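Local coordinates for proximal thread matrix protein 1 (Mytilus galloprovincialis, PDB 4CN9) that binds collagen as a matrix protein of the mussel byssus, pairing two von Willebrand factor type A domains and holding zinc ions, at residues His252-Phe257 with Glu359-Val364; Phe106-Lys111 with Gln139-Thr144; Pro270-Leu275 with Ser421-Leu426. All blocks are in the same frame, centred on the assembly; numbering follows the deposited sequence.

Interaction 1 of 3, residues His252-Phe257 with Glu359-Val364; sequences HADIAF and EEVQKV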
# COMPACT_ATOMS: atom_id res chain seq x y z
N HIS A 252 -8.78 14.93 -8.16
CA HIS A 252 -9.95 14.96 -7.31
C HIS A 252 -9.68 14.04 -6.12
O HIS A 252 -9.36 12.85 -6.29
CB HIS A 252 -11.20 14.53 -8.08
CG HIS A 252 -11.61 15.48 -9.16
ND1 HIS A 252 -12.72 16.29 -9.06
CD2 HIS A 252 -11.05 15.76 -10.36
CE1 HIS A 252 -12.83 17.02 -10.15
NE2 HIS A 252 -11.83 16.72 -10.95
N ALA A 253 -9.76 14.60 -4.92
CA ALA A 253 -9.58 13.81 -3.70
C ALA A 253 -10.44 14.35 -2.55
O ALA A 253 -10.76 15.54 -2.50
CB ALA A 253 -8.13 13.77 -3.30
N ASP A 254 -10.81 13.45 -1.64
CA ASP A 254 -11.54 13.80 -0.41
C ASP A 254 -10.62 13.44 0.76
O ASP A 254 -10.31 12.27 0.96
CB ASP A 254 -12.84 13.02 -0.27
CG ASP A 254 -13.94 13.50 -1.23
OD1 ASP A 254 -13.95 14.68 -1.67
OD2 ASP A 254 -14.81 12.65 -1.52
N ILE A 255 -10.19 14.46 1.50
CA ILE A 255 -9.16 14.29 2.52
C ILE A 255 -9.68 14.64 3.90
O ILE A 255 -10.08 15.78 4.15
CB ILE A 255 -7.96 15.23 2.29
CG1 ILE A 255 -7.46 15.18 0.84
CG2 ILE A 255 -6.82 14.90 3.25
CD1 ILE A 255 -6.73 13.95 0.50
N ALA A 256 -9.62 13.68 4.81
CA ALA A 256 -10.02 13.95 6.19
C ALA A 256 -8.85 13.95 7.16
O ALA A 256 -8.11 12.96 7.27
CB ALA A 256 -11.08 12.94 6.62
N PHE A 257 -8.68 15.08 7.86
CA PHE A 257 -7.76 15.13 8.99
C PHE A 257 -8.50 14.60 10.21
O PHE A 257 -9.57 15.09 10.55
CB PHE A 257 -7.32 16.56 9.30
CG PHE A 257 -6.47 17.17 8.23
CD1 PHE A 257 -5.18 16.75 8.05
CD2 PHE A 257 -6.97 18.19 7.44
CE1 PHE A 257 -4.39 17.32 7.06
CE2 PHE A 257 -6.18 18.78 6.46
CZ PHE A 257 -4.89 18.34 6.27
N GLU A 359 -18.05 10.50 -5.39
CA GLU A 359 -17.84 9.17 -5.95
C GLU A 359 -16.80 9.17 -7.06
O GLU A 359 -16.80 10.06 -7.91
CB GLU A 359 -19.15 8.61 -6.48
CG GLU A 359 -20.16 8.24 -5.41
CD GLU A 359 -21.37 7.55 -5.98
OE1 GLU A 359 -21.34 6.31 -6.11
OE2 GLU A 359 -22.35 8.25 -6.32
N GLU A 360 -15.94 8.15 -7.05
CA GLU A 360 -14.87 7.97 -8.04
C GLU A 360 -13.59 8.70 -7.63
O GLU A 360 -12.57 8.65 -8.33
CB GLU A 360 -15.32 8.47 -9.42
CG GLU A 360 -14.81 9.87 -9.75
CD GLU A 360 -15.82 10.71 -10.51
OE1 GLU A 360 -16.97 10.25 -10.70
OE2 GLU A 360 -15.46 11.84 -10.91
N VAL A 361 -13.65 9.37 -6.49
CA VAL A 361 -12.57 10.23 -6.03
C VAL A 361 -11.70 9.49 -5.01
O VAL A 361 -12.21 8.67 -4.25
CB VAL A 361 -13.17 11.51 -5.41
CG1 VAL A 361 -12.15 12.30 -4.66
CG2 VAL A 361 -13.85 12.36 -6.49
N GLN A 362 -10.40 9.76 -5.02
CA GLN A 362 -9.50 9.21 -4.01
C GLN A 362 -9.88 9.69 -2.60
O GLN A 362 -10.07 10.88 -2.38
CB GLN A 362 -8.08 9.67 -4.26
CG GLN A 362 -7.10 9.08 -3.28
CD GLN A 362 -7.06 7.57 -3.38
OE1 GLN A 362 -6.86 7.01 -4.46
NE2 GLN A 362 -7.28 6.89 -2.26
N LYS A 363 -9.95 8.76 -1.65
CA LYS A 363 -10.25 9.10 -0.26
C LYS A 363 -9.00 8.87 0.57
O LYS A 363 -8.32 7.86 0.40
CB LYS A 363 -11.41 8.25 0.27
CG LYS A 363 -12.74 8.50 -0.44
CD LYS A 363 -13.85 7.59 0.06
CE LYS A 363 -13.56 6.12 -0.23
NZ LYS A 363 -13.57 5.80 -1.69
N VAL A 364 -8.71 9.82 1.46
CA VAL A 364 -7.52 9.78 2.30
C VAL A 364 -7.87 10.22 3.73
O VAL A 364 -8.63 11.16 3.93
CB VAL A 364 -6.40 10.73 1.77
CG1 VAL A 364 -5.13 10.58 2.59
CG2 VAL A 364 -6.10 10.46 0.29
O HOH W 1 -9.40 10.89 -7.75
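V364 O is gripped by the neighbouring strand: A256 N donates to it at 2.8 Å in a nearly straight bond (N-H...O 174°), and I255 CA adds a weaker CA-H...O contact at 3.5 Å. Earlier along the strands, D254 N reaches Q362 O at 2.8 Å and V364 N returns to D254 O at 3.0 Å. On the face that carries A253, I255, Q362 and V364, the side chains of I255 and V364 lie side by side and point the same way. I255 CD1 is turned away from the extended position about CB-CG1 (chi2 -73°), which brings it against V364 CB at 3.5 Å, tighter than carbons usually pack. The other face holds K363 and D254, whose carboxylate forms a salt bridge with R358 and accepts a hydrogen bond from Q296. Q362 folds back so that NE2 donates to K363 O from above the carbonyl plane, while its OE1 accepts from C441 N, in strand 439-447 of the small antiparallel sheet. Before the first bridge of the ladder, V361 CG2 rests on H252 CB at 3.8 Å. Two adjacent parallel strands, running 9° apart in the middle of a mixed sheet, are the central pair of the von Willebrand factor type A fold.

Interaction 2 of 3, residues Phe106-Lys111 with Gln139-Thr144; sequences FSQGVK and QTEIGT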
# COMPACT_ATOMS: atom_id res chain seq x y z
N PHE A 106 12.92 -18.47 -5.84
CA PHE A 106 13.62 -18.19 -4.59
C PHE A 106 13.24 -19.20 -3.51
O PHE A 106 12.08 -19.61 -3.40
CB PHE A 106 13.33 -16.76 -4.11
CG PHE A 106 12.02 -16.63 -3.36
CD1 PHE A 106 10.83 -16.43 -4.04
CD2 PHE A 106 11.99 -16.75 -1.98
CE1 PHE A 106 9.62 -16.34 -3.35
CE2 PHE A 106 10.79 -16.67 -1.27
CZ PHE A 106 9.61 -16.47 -1.96
N SER A 107 14.25 -19.62 -2.74
CA SER A 107 14.06 -20.35 -1.50
C SER A 107 15.41 -20.32 -0.77
O SER A 107 15.67 -19.41 0.03
CB SER A 107 13.55 -21.80 -1.70
OG SER A 107 14.25 -22.54 -2.69
N GLN A 108 16.26 -21.29 -1.07
CA GLN A 108 17.66 -21.19 -0.73
C GLN A 108 18.35 -20.53 -1.94
O GLN A 108 18.48 -21.12 -3.03
CB GLN A 108 18.24 -22.57 -0.38
CG GLN A 108 19.68 -22.53 0.12
CD GLN A 108 20.68 -22.44 -1.01
OE1 GLN A 108 20.76 -23.34 -1.85
NE2 GLN A 108 21.42 -21.34 -1.07
N GLY A 109 18.74 -19.28 -1.75
CA GLY A 109 19.18 -18.47 -2.87
C GLY A 109 18.09 -18.19 -3.91
O GLY A 109 16.91 -18.54 -3.76
N VAL A 110 18.52 -17.59 -5.00
CA VAL A 110 17.62 -17.12 -6.02
C VAL A 110 18.13 -17.55 -7.37
O VAL A 110 19.32 -17.44 -7.64
CB VAL A 110 17.54 -15.57 -5.98
CG1 VAL A 110 16.62 -15.06 -7.04
CG2 VAL A 110 17.10 -15.10 -4.59
N LYS A 111 17.24 -18.02 -8.22
CA LYS A 111 17.58 -18.36 -9.61
C LYS A 111 16.62 -17.63 -10.55
O LYS A 111 15.41 -17.74 -10.40
CB LYS A 111 17.45 -19.86 -9.83
CG LYS A 111 17.74 -20.30 -11.25
CD LYS A 111 17.37 -21.75 -11.52
CE LYS A 111 17.52 -22.04 -13.03
NZ LYS A 111 17.24 -23.46 -13.39
N GLN A 139 15.36 -23.47 2.72
CA GLN A 139 15.22 -22.18 3.38
C GLN A 139 14.24 -21.33 2.57
O GLN A 139 13.98 -21.64 1.41
CB GLN A 139 16.54 -21.41 3.40
CG GLN A 139 17.70 -22.08 4.08
CD GLN A 139 18.94 -21.20 4.08
OE1 GLN A 139 19.04 -20.25 3.29
NE2 GLN A 139 19.88 -21.49 4.98
N THR A 140 13.76 -20.24 3.15
CA THR A 140 12.90 -19.29 2.42
C THR A 140 13.44 -17.86 2.56
O THR A 140 13.21 -17.19 3.57
CB THR A 140 11.45 -19.36 2.93
OG1 THR A 140 10.96 -20.69 2.78
CG2 THR A 140 10.53 -18.40 2.15
N GLU A 141 14.17 -17.39 1.55
CA GLU A 141 14.81 -16.08 1.62
C GLU A 141 14.03 -15.05 0.81
O GLU A 141 14.43 -14.68 -0.30
CB GLU A 141 16.24 -16.14 1.09
CG GLU A 141 17.16 -17.09 1.81
CD GLU A 141 18.54 -17.16 1.15
OE1 GLU A 141 19.10 -16.10 0.81
OE2 GLU A 141 19.07 -18.27 0.94
N ILE A 142 12.93 -14.57 1.38
CA ILE A 142 12.09 -13.60 0.70
C ILE A 142 12.88 -12.32 0.41
O ILE A 142 12.79 -11.74 -0.67
CB ILE A 142 10.82 -13.28 1.54
CG1 ILE A 142 9.95 -14.55 1.67
CG2 ILE A 142 10.05 -12.12 0.94
CD1 ILE A 142 8.59 -14.35 2.36
N GLY A 143 13.65 -11.86 1.39
CA GLY A 143 14.39 -10.63 1.24
C GLY A 143 15.47 -10.73 0.18
O GLY A 143 15.69 -9.78 -0.57
N THR A 144 16.15 -11.88 0.11
CA THR A 144 17.17 -12.09 -0.91
C THR A 144 16.53 -12.05 -2.28
O THR A 144 17.08 -11.48 -3.22
CB THR A 144 17.93 -13.40 -0.71
OG1 THR A 144 18.48 -13.42 0.61
CG2 THR A 144 19.07 -13.55 -1.72
O HOH W 2 21.39 -19.23 0.88
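The carboxylate of E141 ties the turn at G109 to the start of helix 142-153. Its chi1 of -59° sets CG beside the backbone N, anti to the carbonyl carbon, and the extended chain beyond it carries the carboxylate to G109. G109 N donates to E141 OE2 at 2.9 Å, coming from above the carboxylate plane (64° out of it); a water, modelled rather close to OE2, also reaches Q108 NE2. E141 stands at the N-cap position of the helix, and its OE1 uses the anti lone pair to accept from T144 OG1 at 2.8 Å, in the first turn. The backbone takes part as well: E141 N donates to S107 O at 2.9 Å. F106 carries the apolar side. Its CG sits between the backbone N and the carbonyl carbon (chi1 82°), and the ring meets I142 CG1 at 3.7 Å and T140 CG2 at 3.8 Å through CE2, in both cases obliquely. Farther along, V110 CG2 and T144 CG2 meet at 3.8 Å, their side chains running antiparallel alongside each other. An alanine in place of E141 would probably leave G109 N and the T144 hydroxyl without this acceptor and set the turn at Q108 and G109 freer to move. T140, its side chain about 4 Å from the bound zinc, and S107, whose OG bonds D62, border the metal site; the acid does not. The chemistry implies a carboxylate met by G109 N and the T144 hydroxyl, with the helix start probably adding to its stabilisation.

Interaction 3 of 3, residues Pro270-Leu275 with Ser421-Leu426; sequences PNNYQL and SSFDKL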
# COMPACT_ATOMS: atom_id res chain seq x y z
N PRO A 270 2.90 25.06 25.28
CA PRO A 270 1.62 25.65 24.88
C PRO A 270 1.52 26.00 23.39
O PRO A 270 0.46 26.43 22.95
CB PRO A 270 1.53 26.90 25.75
CG PRO A 270 2.95 27.29 26.01
CD PRO A 270 3.76 26.01 26.02
N ASN A 271 2.62 25.81 22.64
CA ASN A 271 2.61 25.98 21.19
C ASN A 271 2.16 24.74 20.42
O ASN A 271 1.93 24.84 19.22
CB ASN A 271 4.01 26.30 20.66
CG ASN A 271 4.59 27.57 21.21
OD1 ASN A 271 4.23 28.67 20.77
ND2 ASN A 271 5.52 27.43 22.16
N ASN A 272 2.08 23.59 21.07
CA ASN A 272 1.98 22.33 20.33
C ASN A 272 0.76 22.29 19.42
O ASN A 272 0.84 21.92 18.24
CB ASN A 272 1.97 21.14 21.28
CG ASN A 272 3.35 20.82 21.83
OD1 ASN A 272 4.36 21.27 21.28
ND2 ASN A 272 3.41 20.02 22.88
N TYR A 273 -0.38 22.70 19.96
CA TYR A 273 -1.64 22.56 19.25
C TYR A 273 -1.63 23.46 18.02
O TYR A 273 -2.08 23.06 16.95
CB TYR A 273 -2.78 22.92 20.20
CG TYR A 273 -4.15 22.49 19.73
CD1 TYR A 273 -4.45 21.15 19.51
CD2 TYR A 273 -5.14 23.43 19.52
CE1 TYR A 273 -5.72 20.77 19.09
CE2 TYR A 273 -6.39 23.06 19.11
CZ TYR A 273 -6.68 21.74 18.90
OH TYR A 273 -7.95 21.42 18.48
N GLN A 274 -1.09 24.67 18.15
CA GLN A 274 -0.99 25.54 16.98
C GLN A 274 0.01 25.01 15.96
O GLN A 274 -0.16 25.20 14.75
CB GLN A 274 -0.60 26.97 17.37
CG GLN A 274 -0.67 27.94 16.20
CD GLN A 274 -2.08 28.07 15.66
OE1 GLN A 274 -3.05 28.13 16.43
NE2 GLN A 274 -2.22 28.08 14.34
N LEU A 275 1.08 24.38 16.43
CA LEU A 275 2.06 23.79 15.52
C LEU A 275 1.39 22.69 14.67
O LEU A 275 1.60 22.58 13.46
CB LEU A 275 3.26 23.24 16.28
CG LEU A 275 4.26 24.28 16.82
CD1 LEU A 275 5.28 23.62 17.72
CD2 LEU A 275 4.96 25.02 15.68
N SER A 421 9.62 13.39 17.55
CA SER A 421 9.73 13.57 18.99
C SER A 421 8.96 14.80 19.48
O SER A 421 8.59 14.88 20.64
CB SER A 421 11.21 13.73 19.37
OG SER A 421 11.74 14.85 18.70
N SER A 422 8.75 15.77 18.60
CA SER A 422 8.06 16.99 19.00
C SER A 422 7.27 17.56 17.86
O SER A 422 7.50 17.26 16.68
CB SER A 422 9.06 18.05 19.47
OG SER A 422 9.72 18.64 18.38
N PHE A 423 6.35 18.44 18.23
CA PHE A 423 5.50 19.13 17.27
C PHE A 423 6.31 20.09 16.39
O PHE A 423 5.95 20.32 15.24
CB PHE A 423 4.38 19.85 18.02
CG PHE A 423 3.33 18.90 18.56
CD1 PHE A 423 3.49 18.29 19.78
CD2 PHE A 423 2.19 18.62 17.81
CE1 PHE A 423 2.52 17.41 20.27
CE2 PHE A 423 1.23 17.75 18.28
CZ PHE A 423 1.39 17.15 19.51
N ASP A 424 7.42 20.61 16.91
CA ASP A 424 8.29 21.47 16.13
C ASP A 424 8.90 20.70 14.95
O ASP A 424 9.25 21.29 13.93
CB ASP A 424 9.43 22.02 17.00
CG ASP A 424 8.93 22.94 18.10
OD1 ASP A 424 8.47 22.45 19.16
OD2 ASP A 424 9.03 24.16 17.92
N LYS A 425 9.04 19.39 15.10
CA LYS A 425 9.68 18.58 14.06
C LYS A 425 8.69 18.01 13.04
O LYS A 425 9.08 17.22 12.19
CB LYS A 425 10.53 17.48 14.69
CG LYS A 425 11.55 18.02 15.70
CD LYS A 425 12.90 17.29 15.69
CE LYS A 425 12.74 15.79 15.89
NZ LYS A 425 14.02 15.11 16.26
N LEU A 426 7.43 18.44 13.10
CA LEU A 426 6.46 18.03 12.08
C LEU A 426 6.92 18.46 10.70
O LEU A 426 6.64 17.79 9.71
CB LEU A 426 5.05 18.54 12.38
CG LEU A 426 4.23 17.72 13.37
CD1 LEU A 426 2.95 18.45 13.75
CD2 LEU A 426 3.90 16.33 12.81
O HOH W 3 6.53 19.73 21.06
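F423 lays its ring against N272 at the edge of the second von Willebrand factor type A domain, where the N-terminal part of helix 272-285 meets the loop that follows the last strand of the sheet, 417-420. F423, L275 and N272 carry most of the burial. N272 comes over one face of the F423 ring: its CB stands 3.9 Å from the ring centroid, 23° off the normal, a CH-pi contact displaced toward the rim. The amide lies beyond the rim at CD1, its plane 27° from that of the ring, and N272 CG is 3.3 Å from F423 CD1. As whole side chains, the two cross at about a right angle. The amide is fixed by a further bond, for N272 ND2 donates to the backbone oxygen of I265, a residue the F423 side chain also touches. L275 packs beside this pair with CD1 extended away from CA (chi2 172°). That methyl touches both F423 CB, at 3.9 Å, and the D424 carboxylate, with OD1 at 3.7 Å. M276 and V398 add to the surroundings of the F423 side chain, placing it between the helix and the sheet. No direct hydrogen bond joins the two segments. A single water bridges them instead, donating to N272 OD1 at 2.7 Å and accepting from F423 N at 3.1 Å, with its oxygen at the edge of the aromatic ring.

In the fold
Interactions 1 and 3 belong to the second von Willebrand factor type A domain and interaction 2 to the first. In the second domain, strand 253-260 starts within interaction 1 and leads on to helix 272-285, whose N-terminal part makes interaction 3; the two contacts sit toward opposite ends of the strands, their centres 26 Å apart and their nearest atoms about 10 Å apart. Interaction 2 is about 39 Å from interaction 1 and 44 Å from interaction 3, centre to centre. It alone borders a metal site, the zinc held by S63, S65 and D174, whereas interactions 1 and 3 lie away from the annotated zinc sites.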